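Local coordinates for protein probable amidase (PDB 2DC0) that is a probable amidase of the amidase family from Thermus thermophilus, a mixed alpha/beta protein built round a large beta-sheet, at residues Y39-E42 with E43-R46; P95-R99 with A100-L104; G126-P129 with W130-P133; T210-V213 with R214-H217. All coordinates share one frame; numbering follows the deposited sequence.

Contact 1. Residues Y39-E42 with E43-R46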
ATOM      1  N   TYR A  39     -11.975  18.188  28.787  1.00 19.96           N
ATOM      2  CA  TYR A  39     -11.310  18.412  30.066  1.00 20.98           C
ATOM      3  C   TYR A  39     -10.488  19.706  30.066  1.00 21.71           C
ATOM      4  O   TYR A  39      -9.738  19.981  29.131  1.00 21.53           O
ATOM      5  CB  TYR A  39     -10.397  17.228  30.398  1.00 20.05           C
ATOM      6  CG  TYR A  39      -9.747  17.324  31.759  1.00 20.59           C
ATOM      7  CD1 TYR A  39     -10.421  16.914  32.912  1.00 21.73           C
ATOM      8  CD2 TYR A  39      -8.458  17.842  31.899  1.00 22.02           C
ATOM      9  CE1 TYR A  39      -9.820  17.016  34.175  1.00 23.61           C
ATOM     10  CE2 TYR A  39      -7.852  17.951  33.151  1.00 22.07           C
ATOM     11  CZ  TYR A  39      -8.536  17.538  34.280  1.00 23.92           C
ATOM     12  OH  TYR A  39      -7.926  17.651  35.516  1.00 26.76           O
ATOM     13  N   LEU A  40     -10.631  20.493  31.128  1.00 22.18           N
ATOM     14  CA  LEU A  40      -9.907  21.754  31.250  1.00 23.19           C
ATOM     15  C   LEU A  40      -9.578  22.068  32.706  1.00 24.41           C
ATOM     16  O   LEU A  40     -10.478  22.199  33.538  1.00 24.65           O
ATOM     17  CB  LEU A  40     -10.746  22.897  30.668  1.00 22.30           C
ATOM     18  CG  LEU A  40     -10.257  24.334  30.894  1.00 22.44           C
ATOM     19  CD1 LEU A  40      -8.947  24.557  30.159  1.00 22.06           C
ATOM     20  CD2 LEU A  40     -11.310  25.313  30.399  1.00 23.83           C
ATOM     21  N   ASP A  41      -8.292  22.180  33.018  1.00 25.60           N
ATOM     22  CA  ASP A  41      -7.876  22.528  34.379  1.00 26.16           C
ATOM     23  C   ASP A  41      -7.162  23.866  34.253  1.00 26.08           C
ATOM     24  O   ASP A  41      -5.968  23.915  33.966  1.00 25.86           O
ATOM     25  CB  ASP A  41      -6.913  21.485  34.949  1.00 26.67           C
ATOM     26  CG  ASP A  41      -6.565  21.747  36.412  1.00 27.24           C
ATOM     27  OD1 ASP A  41      -6.635  22.915  36.850  1.00 26.53           O
ATOM     28  OD2 ASP A  41      -6.214  20.782  37.123  1.00 28.58           O
ATOM     29  N   GLU A  42      -7.904  24.948  34.459  1.00 26.12           N
ATOM     30  CA  GLU A  42      -7.350  26.288  34.344  1.00 26.60           C
ATOM     31  C   GLU A  42      -6.179  26.550  35.277  1.00 26.06           C
ATOM     32  O   GLU A  42      -5.176  27.135  34.868  1.00 26.90           O
ATOM     33  CB  GLU A  42      -8.444  27.328  34.580  1.00 27.01           C
ATOM     34  CG  GLU A  42      -9.540  27.295  33.535  1.00 30.79           C
ATOM     35  CD  GLU A  42     -10.574  28.377  33.745  1.00 33.81           C
ATOM     36  OE1 GLU A  42     -11.158  28.428  34.847  1.00 36.86           O
ATOM     37  OE2 GLU A  42     -10.809  29.172  32.808  1.00 35.82           O
ATOM     38  N   GLU A  43      -6.300  26.118  36.528  1.00 26.93           N
ATOM     39  CA  GLU A  43      -5.230  26.328  37.500  1.00 27.91           C
ATOM     40  C   GLU A  43      -3.929  25.665  37.062  1.00 25.37           C
ATOM     41  O   GLU A  43      -2.881  26.308  37.022  1.00 24.20           O
ATOM     42  CB  GLU A  43      -5.648  25.802  38.875  1.00 31.68           C
ATOM     43  CG  GLU A  43      -6.634  26.705  39.599  1.00 37.75           C
ATOM     44  CD  GLU A  43      -6.992  26.182  40.977  1.00 42.84           C
ATOM     45  OE1 GLU A  43      -6.061  25.832  41.740  1.00 46.26           O
ATOM     46  OE2 GLU A  43      -8.199  26.132  41.305  1.00 46.16           O
ATOM     47  N   ALA A  44      -3.997  24.381  36.729  1.00 23.00           N
ATOM     48  CA  ALA A  44      -2.810  23.665  36.286  1.00 23.16           C
ATOM     49  C   ALA A  44      -2.237  24.329  35.032  1.00 22.24           C
ATOM     50  O   ALA A  44      -1.021  24.452  34.884  1.00 21.70           O
ATOM     51  CB  ALA A  44      -3.147  22.204  36.005  1.00 23.95           C
ATOM     52  N   ALA A  45      -3.116  24.764  34.134  1.00 20.33           N
ATOM     53  CA  ALA A  45      -2.685  25.415  32.905  1.00 19.78           C
ATOM     54  C   ALA A  45      -2.006  26.745  33.203  1.00 19.58           C
ATOM     55  O   ALA A  45      -0.942  27.048  32.654  1.00 18.55           O
ATOM     56  CB  ALA A  45      -3.878  25.634  31.978  1.00 19.09           C
ATOM     57  N   ARG A  46      -2.622  27.546  34.069  1.00 18.53           N
ATOM     58  CA  ARG A  46      -2.046  28.839  34.416  1.00 20.17           C
ATOM     59  C   ARG A  46      -0.687  28.651  35.099  1.00 19.49           C
ATOM     60  O   ARG A  46       0.257  29.392  34.826  1.00 18.51           O
ATOM     61  CB  ARG A  46      -3.005  29.629  35.315  1.00 21.74           C
ATOM     62  CG  ARG A  46      -4.182  30.247  34.557  1.00 22.27           C
ATOM     63  CD  ARG A  46      -4.917  31.280  35.412  1.00 25.10           C
ATOM     64  NE  ARG A  46      -5.864  32.096  34.642  1.00 21.93           N
ATOM     65  CZ  ARG A  46      -7.188  31.973  34.698  1.00 22.37           C
ATOM     66  NH1 ARG A  46      -7.744  31.065  35.484  1.00 20.72           N
ATOM     67  NH2 ARG A  46      -7.966  32.769  33.978  1.00 20.70           N
TER
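D41 caps the first turn of helix 42-57 through A44, a classic aspartate N-cap at the point where the chain leaves strand 37-40, one of the two outermost strands of the large mixed sheet. Aspartate suits the place because a helix begins with backbone N-H groups that have no carbonyl one turn back. OD1 of D41 accepts from A44 N at 3.0 Å, and the bond is almost perfectly straight at the hydrogen, 179°. The donor approaches from above the carboxylate plane. With chi1 at -175°, CG lies beside the carbonyl carbon of D41, which swings the carboxylate over the turn and leaves its CG 3.5 Å from the methyl CB of A44.

The backbone takes over at once. D41 O accepts from A45 N at 3.0 Å, and E42 O accepts from R46 N at 2.7 Å, the first i to i+4 bonds of the helix. The small methyl of A45 fits its buried place, facing L21 and F112.

R46 is held by a partner from another helix: its NE forms a salt bridge with E22 OE2 of helix 17-30. E42 OE1 stays 4.4 Å from R46 NH1, too far for a salt bridge, so the two charges can attract only at longer range. Beneath them the aliphatic root of R46 runs past the helix backbone, with its CG 3.3 Å from E42 O.

Contact 2. Residues P95-R99 with A100-L104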
ATOM      1  N   PRO A  95      -0.549   4.313  28.240  1.00 25.63           N
ATOM      2  CA  PRO A  95       0.505   4.950  29.029  1.00 25.58           C
ATOM      3  C   PRO A  95       0.052   6.329  29.509  1.00 25.83           C
ATOM      4  O   PRO A  95      -1.016   6.813  29.119  1.00 24.49           O
ATOM      5  CB  PRO A  95       1.672   5.018  28.048  1.00 25.39           C
ATOM      6  CG  PRO A  95       0.971   5.211  26.734  1.00 25.28           C
ATOM      7  CD  PRO A  95      -0.154   4.211  26.824  1.00 24.48           C
ATOM      8  N   GLU A  96       0.864   6.957  30.352  1.00 25.58           N
ATOM      9  CA  GLU A  96       0.539   8.273  30.899  1.00 26.75           C
ATOM     10  C   GLU A  96       0.540   9.375  29.837  1.00 26.26           C
ATOM     11  O   GLU A  96      -0.180  10.367  29.958  1.00 25.93           O
ATOM     12  CB  GLU A  96       1.533   8.635  32.008  1.00 29.50           C
ATOM     13  CG  GLU A  96       1.298  10.008  32.631  1.00 33.38           C
ATOM     14  CD  GLU A  96       2.349  10.370  33.671  1.00 34.66           C
ATOM     15  OE1 GLU A  96       3.550  10.167  33.397  1.00 37.05           O
ATOM     16  OE2 GLU A  96       1.974  10.872  34.750  1.00 35.21           O
ATOM     17  N   GLU A  97       1.352   9.195  28.801  1.00 25.12           N
ATOM     18  CA  GLU A  97       1.454  10.184  27.741  1.00 24.33           C
ATOM     19  C   GLU A  97       1.713   9.537  26.388  1.00 24.72           C
ATOM     20  O   GLU A  97       2.541   8.629  26.271  1.00 24.51           O
ATOM     21  CB  GLU A  97       2.584  11.159  28.058  1.00 24.82           C
ATOM     22  CG  GLU A  97       2.858  12.166  26.970  1.00 25.18           C
ATOM     23  CD  GLU A  97       3.995  13.095  27.332  1.00 28.08           C
ATOM     24  OE1 GLU A  97       5.097  12.588  27.647  1.00 27.80           O
ATOM     25  OE2 GLU A  97       3.792  14.328  27.303  1.00 25.86           O
ATOM     26  N   ALA A  98       1.001  10.007  25.369  1.00 21.83           N
ATOM     27  CA  ALA A  98       1.160   9.483  24.019  1.00 20.93           C
ATOM     28  C   ALA A  98       2.448  10.032  23.427  1.00 20.82           C
ATOM     29  O   ALA A  98       2.891  11.128  23.781  1.00 21.91           O
ATOM     30  CB  ALA A  98      -0.030   9.889  23.151  1.00 19.24           C
ATOM     31  N   ARG A  99       3.054   9.272  22.524  1.00 21.11           N
ATOM     32  CA  ARG A  99       4.298   9.701  21.901  1.00 21.60           C
ATOM     33  C   ARG A  99       4.152  11.030  21.174  1.00 20.61           C
ATOM     34  O   ARG A  99       5.026  11.894  21.266  1.00 22.58           O
ATOM     35  CB  ARG A  99       4.795   8.647  20.912  1.00 21.52           C
ATOM     36  CG  ARG A  99       6.161   8.969  20.336  1.00 26.58           C
ATOM     37  CD  ARG A  99       7.242   8.793  21.391  1.00 31.64           C
ATOM     38  NE  ARG A  99       8.571   9.146  20.896  1.00 35.44           N
ATOM     39  CZ  ARG A  99       9.030  10.390  20.787  1.00 35.97           C
ATOM     40  NH1 ARG A  99       8.270  11.417  21.140  1.00 36.17           N
ATOM     41  NH2 ARG A  99      10.254  10.611  20.327  1.00 37.01           N
ATOM     42  N   ALA A 100       3.054  11.196  20.443  1.00 19.13           N
ATOM     43  CA  ALA A 100       2.834  12.434  19.701  1.00 18.80           C
ATOM     44  C   ALA A 100       2.709  13.637  20.630  1.00 17.83           C
ATOM     45  O   ALA A 100       3.117  14.745  20.281  1.00 18.17           O
ATOM     46  CB  ALA A 100       1.588  12.308  18.825  1.00 17.35           C
ATOM     47  N   VAL A 101       2.126  13.416  21.805  1.00 18.66           N
ATOM     48  CA  VAL A 101       1.957  14.473  22.801  1.00 19.45           C
ATOM     49  C   VAL A 101       3.328  14.860  23.359  1.00 20.55           C
ATOM     50  O   VAL A 101       3.620  16.040  23.567  1.00 19.99           O
ATOM     51  CB  VAL A 101       1.021  13.994  23.946  1.00 20.35           C
ATOM     52  CG1 VAL A 101       1.045  14.978  25.114  1.00 20.21           C
ATOM     53  CG2 VAL A 101      -0.410  13.868  23.413  1.00 21.07           C
ATOM     54  N   ARG A 102       4.172  13.860  23.589  1.00 20.87           N
ATOM     55  CA  ARG A 102       5.517  14.101  24.095  1.00 20.89           C
ATOM     56  C   ARG A 102       6.277  14.978  23.102  1.00 20.47           C
ATOM     57  O   ARG A 102       7.088  15.816  23.498  1.00 20.77           O
ATOM     58  CB  ARG A 102       6.253  12.772  24.295  1.00 23.84           C
ATOM     59  CG  ARG A 102       7.695  12.922  24.745  1.00 28.88           C
ATOM     60  CD  ARG A 102       8.319  11.577  25.104  1.00 34.76           C
ATOM     61  NE  ARG A 102       7.661  10.965  26.256  1.00 41.45           N
ATOM     62  CZ  ARG A 102       6.627  10.126  26.184  1.00 44.40           C
ATOM     63  NH1 ARG A 102       6.122   9.784  25.006  1.00 46.44           N
ATOM     64  NH2 ARG A 102       6.094   9.632  27.297  1.00 44.28           N
ATOM     65  N   ARG A 103       6.015  14.783  21.812  1.00 19.26           N
ATOM     66  CA  ARG A 103       6.667  15.581  20.778  1.00 20.34           C
ATOM     67  C   ARG A 103       6.285  17.044  20.972  1.00 20.49           C
ATOM     68  O   ARG A 103       7.131  17.930  20.905  1.00 20.32           O
ATOM     69  CB  ARG A 103       6.227  15.124  19.384  1.00 23.17           C
ATOM     70  CG  ARG A 103       6.905  13.854  18.877  1.00 24.72           C
ATOM     71  CD  ARG A 103       8.354  14.124  18.508  1.00 28.01           C
ATOM     72  NE  ARG A 103       9.046  12.933  18.016  1.00 30.04           N
ATOM     73  CZ  ARG A 103      10.323  12.917  17.647  1.00 32.52           C
ATOM     74  NH1 ARG A 103      11.046  14.028  17.713  1.00 33.60           N
ATOM     75  NH2 ARG A 103      10.885  11.795  17.218  1.00 33.88           N
ATOM     76  N   LEU A 104       5.002  17.288  21.221  1.00 20.29           N
ATOM     77  CA  LEU A 104       4.516  18.645  21.415  1.00 20.32           C
ATOM     78  C   LEU A 104       5.028  19.233  22.725  1.00 20.68           C
ATOM     79  O   LEU A 104       5.517  20.363  22.756  1.00 20.60           O
ATOM     80  CB  LEU A 104       2.985  18.669  21.404  1.00 18.34           C
ATOM     81  CG  LEU A 104       2.276  18.253  20.108  1.00 18.58           C
ATOM     82  CD1 LEU A 104       0.780  18.232  20.354  1.00 18.28           C
ATOM     83  CD2 LEU A 104       2.616  19.213  18.972  1.00 16.48           C
TER
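E97 and R102 make the salt bridge of this helix start, one residue before the N-cap A98 meeting the fourth residue after it. OE1 of E97 lies 3.1 Å from R102 NH2, over one face of the guanidinium and well out of its plane, so that charge attraction rather than a directed N-H joins them. The two planar groups are turned 78° apart. R102 is bent at chi3 (-64°), which folds its end back over the loop. The other oxygen, E97 OE2, is engaged by R105 NE, so a single carboxylate serves two arginines of the helix.

Like charges meet as well. The guanidinium groups of R99 and R103, one turn apart, lie nearly parallel, 11° between planes, with R99 NH2 over one face of the R103 group and 3.4 Å from R103 NH2. The nearness of two cations probably costs some energy.

Apolar contacts are modest. A98 CB touches V101 CG2 at 4.0 Å, and the other methyl, V101 CG1, lies against the aliphatic E97 CG at 3.8 Å; V101 also touches L111 of strand 110-115.

Backbone bonds complete the turn. A98 O accepts from R102 N at 3.0 Å and more weakly from V101 N, while R99 O accepts from R103 N at 3.1 Å. Alanine at the N-cap brings no side-chain acceptor. The pairing of E97 with R102 uses the N' and N4 positions of the hydrophobic staple, here filled by opposite charges at the start of helix 99-106.

Contact 3. Residues G126-P129 with W130-P133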
ATOM      1  N   GLY A 126     -20.098  13.738  15.426  1.00 17.56           N
ATOM      2  CA  GLY A 126     -19.712  14.610  16.517  1.00 19.03           C
ATOM      3  C   GLY A 126     -20.810  14.624  17.564  1.00 19.82           C
ATOM      4  O   GLY A 126     -20.720  15.319  18.580  1.00 20.25           O
ATOM      5  N   GLU A 127     -21.871  13.865  17.303  1.00 18.82           N
ATOM      6  CA  GLU A 127     -22.976  13.764  18.249  1.00 21.20           C
ATOM      7  C   GLU A 127     -22.580  12.661  19.224  1.00 22.03           C
ATOM      8  O   GLU A 127     -22.162  11.578  18.816  1.00 24.69           O
ATOM      9  CB  GLU A 127     -24.275  13.432  17.516  1.00 23.07           C
ATOM     10  CG  GLU A 127     -24.819  14.616  16.731  1.00 24.46           C
ATOM     11  CD  GLU A 127     -25.978  14.243  15.831  1.00 28.08           C
ATOM     12  OE1 GLU A 127     -26.798  13.394  16.239  1.00 33.98           O
ATOM     13  OE2 GLU A 127     -26.079  14.805  14.718  1.00 26.22           O
ATOM     14  N   ASN A 128     -22.700  12.956  20.510  1.00 21.70           N
ATOM     15  CA  ASN A 128     -22.294  12.038  21.563  1.00 21.14           C
ATOM     16  C   ASN A 128     -23.281  12.171  22.726  1.00 21.48           C
ATOM     17  O   ASN A 128     -23.396  13.232  23.334  1.00 20.79           O
ATOM     18  CB  ASN A 128     -20.876  12.431  22.004  1.00 20.76           C
ATOM     19  CG  ASN A 128     -20.249  11.446  22.968  1.00 19.80           C
ATOM     20  OD1 ASN A 128     -20.868  11.035  23.946  1.00 20.94           O
ATOM     21  ND2 ASN A 128     -18.995  11.085  22.707  1.00 18.94           N
ATOM     22  N   PRO A 129     -24.014  11.091  23.044  1.00 22.83           N
ATOM     23  CA  PRO A 129     -24.997  11.091  24.136  1.00 23.01           C
ATOM     24  C   PRO A 129     -24.378  11.152  25.530  1.00 24.11           C
ATOM     25  O   PRO A 129     -25.043  11.536  26.489  1.00 24.10           O
ATOM     26  CB  PRO A 129     -25.765   9.795  23.904  1.00 23.75           C
ATOM     27  CG  PRO A 129     -24.690   8.882  23.379  1.00 25.60           C
ATOM     28  CD  PRO A 129     -23.964   9.774  22.384  1.00 22.13           C
ATOM     29  N   TRP A 130     -23.109  10.776  25.642  1.00 23.37           N
ATOM     30  CA  TRP A 130     -22.424  10.795  26.933  1.00 23.03           C
ATOM     31  C   TRP A 130     -21.952  12.190  27.333  1.00 23.56           C
ATOM     32  O   TRP A 130     -22.187  12.644  28.450  1.00 23.72           O
ATOM     33  CB  TRP A 130     -21.208   9.862  26.900  1.00 24.10           C
ATOM     34  CG  TRP A 130     -21.517   8.414  26.647  1.00 26.07           C
ATOM     35  CD1 TRP A 130     -20.824   7.563  25.835  1.00 24.50           C
ATOM     36  CD2 TRP A 130     -22.585   7.642  27.217  1.00 27.67           C
ATOM     37  NE1 TRP A 130     -21.394   6.309  25.860  1.00 26.23           N
ATOM     38  CE2 TRP A 130     -22.477   6.328  26.700  1.00 27.87           C
ATOM     39  CE3 TRP A 130     -23.623   7.931  28.115  1.00 29.40           C
ATOM     40  CZ2 TRP A 130     -23.368   5.304  27.048  1.00 29.08           C
ATOM     41  CZ3 TRP A 130     -24.514   6.909  28.464  1.00 31.63           C
ATOM     42  CH2 TRP A 130     -24.377   5.611  27.928  1.00 30.17           C
ATOM     43  N   THR A 131     -21.281  12.862  26.407  1.00 22.89           N
ATOM     44  CA  THR A 131     -20.725  14.191  26.638  1.00 22.50           C
ATOM     45  C   THR A 131     -21.626  15.308  26.131  1.00 23.35           C
ATOM     46  O   THR A 131     -21.454  16.475  26.487  1.00 22.47           O
ATOM     47  CB  THR A 131     -19.400  14.338  25.894  1.00 24.06           C
ATOM     48  OG1 THR A 131     -19.658  14.288  24.480  1.00 22.51           O
ATOM     49  CG2 THR A 131     -18.454  13.203  26.265  1.00 21.07           C
ATOM     50  N   GLY A 132     -22.587  14.944  25.295  1.00 22.21           N
ATOM     51  CA  GLY A 132     -23.446  15.948  24.709  1.00 22.24           C
ATOM     52  C   GLY A 132     -22.809  16.218  23.359  1.00 21.07           C
ATOM     53  O   GLY A 132     -21.614  16.004  23.198  1.00 20.33           O
ATOM     54  N   PRO A 133     -23.564  16.699  22.371  1.00 21.33           N
ATOM     55  CA  PRO A 133     -22.968  16.954  21.059  1.00 20.39           C
ATOM     56  C   PRO A 133     -21.986  18.115  20.999  1.00 20.83           C
ATOM     57  O   PRO A 133     -22.102  19.089  21.743  1.00 20.03           O
ATOM     58  CB  PRO A 133     -24.188  17.193  20.175  1.00 21.86           C
ATOM     59  CG  PRO A 133     -25.141  17.879  21.124  1.00 23.07           C
ATOM     60  CD  PRO A 133     -24.994  17.059  22.388  1.00 21.61           C
TER
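G126 and P133 face each other where the loop doubles back, G126 O lying 3.7 Å from P133 CA. The positive phi of G126, 90°, would jam a side chain against the preceding carbonyl, and glycine avoids this. E127 next lays its CA against the ring of P133, 4.1 Å from CB, while its OE2 accepts from Q143 NE2 and G364 N.

N128 does most of the work. Its OD1 accepts from W130 N at 2.8 Å, in the carbonyl plane, and from T131 N at 3.1 Å, with this second donor above that plane. Its own carbonyl O takes a weak bond from G132 N, completing an Asx motif. ND2 is bound by the carbonyls of G86 and M117, which fixes the rotation of the amide. The hydroxyl of T131 stands 3.3 Å from N128 CG, crossing it, and gives its hydrogen to G132 O.

P129 suits the bend, since it has no N-H to satisfy and its ring holds phi at -70°. W130 follows, its NE1 bonded to E119 OE2. The side chain of one buried asparagine thus stands in for missing backbone acceptors: in a tight turn without helix or strand, OD1 of N128 satisfies the N-H groups of both W130 and T131.

Contact 4. Residues T210-V213 with R214-H217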
ATOM      1  N   THR A 210      -5.256  23.159  12.258  1.00 17.15           N
ATOM      2  CA  THR A 210      -4.712  24.508  12.364  1.00 17.05           C
ATOM      3  C   THR A 210      -5.559  25.562  11.668  1.00 17.70           C
ATOM      4  O   THR A 210      -6.558  25.251  11.020  1.00 17.18           O
ATOM      5  CB  THR A 210      -3.320  24.564  11.709  1.00 17.70           C
ATOM      6  OG1 THR A 210      -3.439  24.177  10.328  1.00 16.76           O
ATOM      7  CG2 THR A 210      -2.360  23.613  12.402  1.00 18.03           C
ATOM      8  N   ARG A 211      -5.131  26.816  11.788  1.00 17.88           N
ATOM      9  CA  ARG A 211      -5.830  27.925  11.152  1.00 19.92           C
ATOM     10  C   ARG A 211      -5.212  28.273   9.794  1.00 18.89           C
ATOM     11  O   ARG A 211      -5.764  29.071   9.044  1.00 18.99           O
ATOM     12  CB  ARG A 211      -5.801  29.155  12.061  1.00 23.05           C
ATOM     13  CG  ARG A 211      -6.588  28.989  13.350  1.00 26.01           C
ATOM     14  CD  ARG A 211      -6.492  30.232  14.212  1.00 32.20           C
ATOM     15  NE  ARG A 211      -7.149  31.373  13.581  1.00 35.07           N
ATOM     16  CZ  ARG A 211      -8.468  31.532  13.511  1.00 38.39           C
ATOM     17  NH1 ARG A 211      -9.278  30.622  14.041  1.00 39.29           N
ATOM     18  NH2 ARG A 211      -8.981  32.592  12.901  1.00 37.71           N
ATOM     19  N   SER A 212      -4.068  27.678   9.477  1.00 16.74           N
ATOM     20  CA  SER A 212      -3.414  27.967   8.202  1.00 16.65           C
ATOM     21  C   SER A 212      -2.565  26.795   7.737  1.00 17.21           C
ATOM     22  O   SER A 212      -2.212  25.911   8.527  1.00 15.35           O
ATOM     23  CB  SER A 212      -2.516  29.198   8.338  1.00 18.89           C
ATOM     24  OG  SER A 212      -1.478  28.932   9.269  1.00 19.09           O
ATOM     25  N   VAL A 213      -2.219  26.796   6.455  1.00 16.19           N
ATOM     26  CA  VAL A 213      -1.405  25.725   5.913  1.00 17.49           C
ATOM     27  C   VAL A 213       0.029  25.781   6.443  1.00 18.70           C
ATOM     28  O   VAL A 213       0.648  24.737   6.668  1.00 16.68           O
ATOM     29  CB  VAL A 213      -1.383  25.754   4.369  1.00 18.00           C
ATOM     30  CG1 VAL A 213      -0.427  24.688   3.842  1.00 19.19           C
ATOM     31  CG2 VAL A 213      -2.790  25.504   3.829  1.00 15.01           C
ATOM     32  N   ARG A 214       0.559  26.985   6.656  1.00 17.28           N
ATOM     33  CA  ARG A 214       1.930  27.095   7.158  1.00 19.35           C
ATOM     34  C   ARG A 214       2.026  26.510   8.566  1.00 18.47           C
ATOM     35  O   ARG A 214       3.060  25.958   8.948  1.00 19.70           O
ATOM     36  CB  ARG A 214       2.412  28.554   7.145  1.00 18.50           C
ATOM     37  CG  ARG A 214       1.678  29.487   8.093  1.00 20.04           C
ATOM     38  CD  ARG A 214       2.296  30.877   8.064  1.00 19.92           C
ATOM     39  NE  ARG A 214       1.749  31.742   9.104  1.00 22.24           N
ATOM     40  CZ  ARG A 214       2.213  32.959   9.377  1.00 24.80           C
ATOM     41  NH1 ARG A 214       3.232  33.452   8.682  1.00 23.44           N
ATOM     42  NH2 ARG A 214       1.667  33.684  10.346  1.00 22.12           N
ATOM     43  N   ASP A 215       0.947  26.626   9.336  1.00 18.37           N
ATOM     44  CA  ASP A 215       0.915  26.061  10.679  1.00 17.53           C
ATOM     45  C   ASP A 215       0.868  24.534  10.582  1.00 18.38           C
ATOM     46  O   ASP A 215       1.517  23.830  11.364  1.00 17.65           O
ATOM     47  CB  ASP A 215      -0.315  26.544  11.450  1.00 18.39           C
ATOM     48  CG  ASP A 215      -0.080  27.866  12.168  1.00 22.02           C
ATOM     49  OD1 ASP A 215       0.960  28.517  11.932  1.00 19.63           O
ATOM     50  OD2 ASP A 215      -0.948  28.255  12.974  1.00 23.09           O
ATOM     51  N   ALA A 216       0.094  24.025   9.624  1.00 15.73           N
ATOM     52  CA  ALA A 216      -0.039  22.579   9.436  1.00 15.70           C
ATOM     53  C   ALA A 216       1.321  21.942   9.147  1.00 14.75           C
ATOM     54  O   ALA A 216       1.655  20.889   9.694  1.00 16.98           O
ATOM     55  CB  ALA A 216      -1.025  22.284   8.287  1.00 12.27           C
ATOM     56  N   HIS A 217       2.091  22.575   8.267  1.00 14.97           N
ATOM     57  CA  HIS A 217       3.425  22.101   7.913  1.00 16.13           C
ATOM     58  C   HIS A 217       4.361  22.192   9.126  1.00 15.94           C
ATOM     59  O   HIS A 217       5.083  21.251   9.448  1.00 16.76           O
ATOM     60  CB  HIS A 217       3.994  22.954   6.776  1.00 17.59           C
ATOM     61  CG  HIS A 217       5.478  22.826   6.610  1.00 20.67           C
ATOM     62  ND1 HIS A 217       6.077  21.698   6.088  1.00 20.85           N
ATOM     63  CD2 HIS A 217       6.485  23.675   6.926  1.00 18.08           C
ATOM     64  CE1 HIS A 217       7.388  21.858   6.091  1.00 19.85           C
ATOM     65  NE2 HIS A 217       7.662  23.049   6.593  1.00 20.53           N
TER
HETATM   66  O   HOH W   1      -3.107  26.922  13.706  1.00 22.37           O
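The N-terminal cap of helix 213-224 is formed by S212 with D215, just after strand 206-210 ends. S212 sits at the N-cap, and its OG accepts a weak bond from D215 N at 3.3 Å. Serine fits because its short hydroxyl, at chi1 63°, lies close enough to the backbone to curl over the first turn. The same OG also bonds OD2 of D2, a residue near the start of the chain and outside both segments, and that outside aspartate is the salt-bridge partner of R214 NE.

The carbonyl of S212 is gripped more fully. A216 N donates to S212 O at 3.2 Å, and the hydroxyl of T210 donates to that oxygen at 2.8 Å from the opposite face of the carbonyl plane. D215 N adds a weak bond. The threonine thereby ties the end of the strand to the helix start, while its CB packs 3.6 Å from D215 CB. One residue on, V213 O accepts from H217 N at 3.1 Å, an ordinary helical bond.

D215 occupies the third helical position, where a capping box would turn its carboxylate back to the N-H of S212. Here it is used differently: OD1 takes L4 N, and OD2 takes L3 N together with a water 2.6 Å away, which in turn accepts from R211 N at 2.8 Å. The buried carboxylate thus accepts from two N-H groups and a water, which would probably favour its charged form, and it binds the start of helix 3-11 to this helix end.

How the contacts relate
Contacts 1, 2 and 4 are all helix starts, yet each solves the first turn differently: an aspartate carboxylate in contact 1, no side-chain cap in contact 2, a serine hydroxyl in contact 4. Contact 3 is a loop turn, where an asparagine does comparable work without a helix. Contact 1 lies at the surface, its centre about 24 Å from that of the chain; contacts 2, 3 and 4 are partly buried, and contact 4, at about 12 Å, is the innermost. Strand 110-115 borders both contacts 1 and 2, and L104 of contact 2 touches helix 213-224, which contact 4 begins. Contacts 3 and 4 lie on opposite sides of the chain's centre.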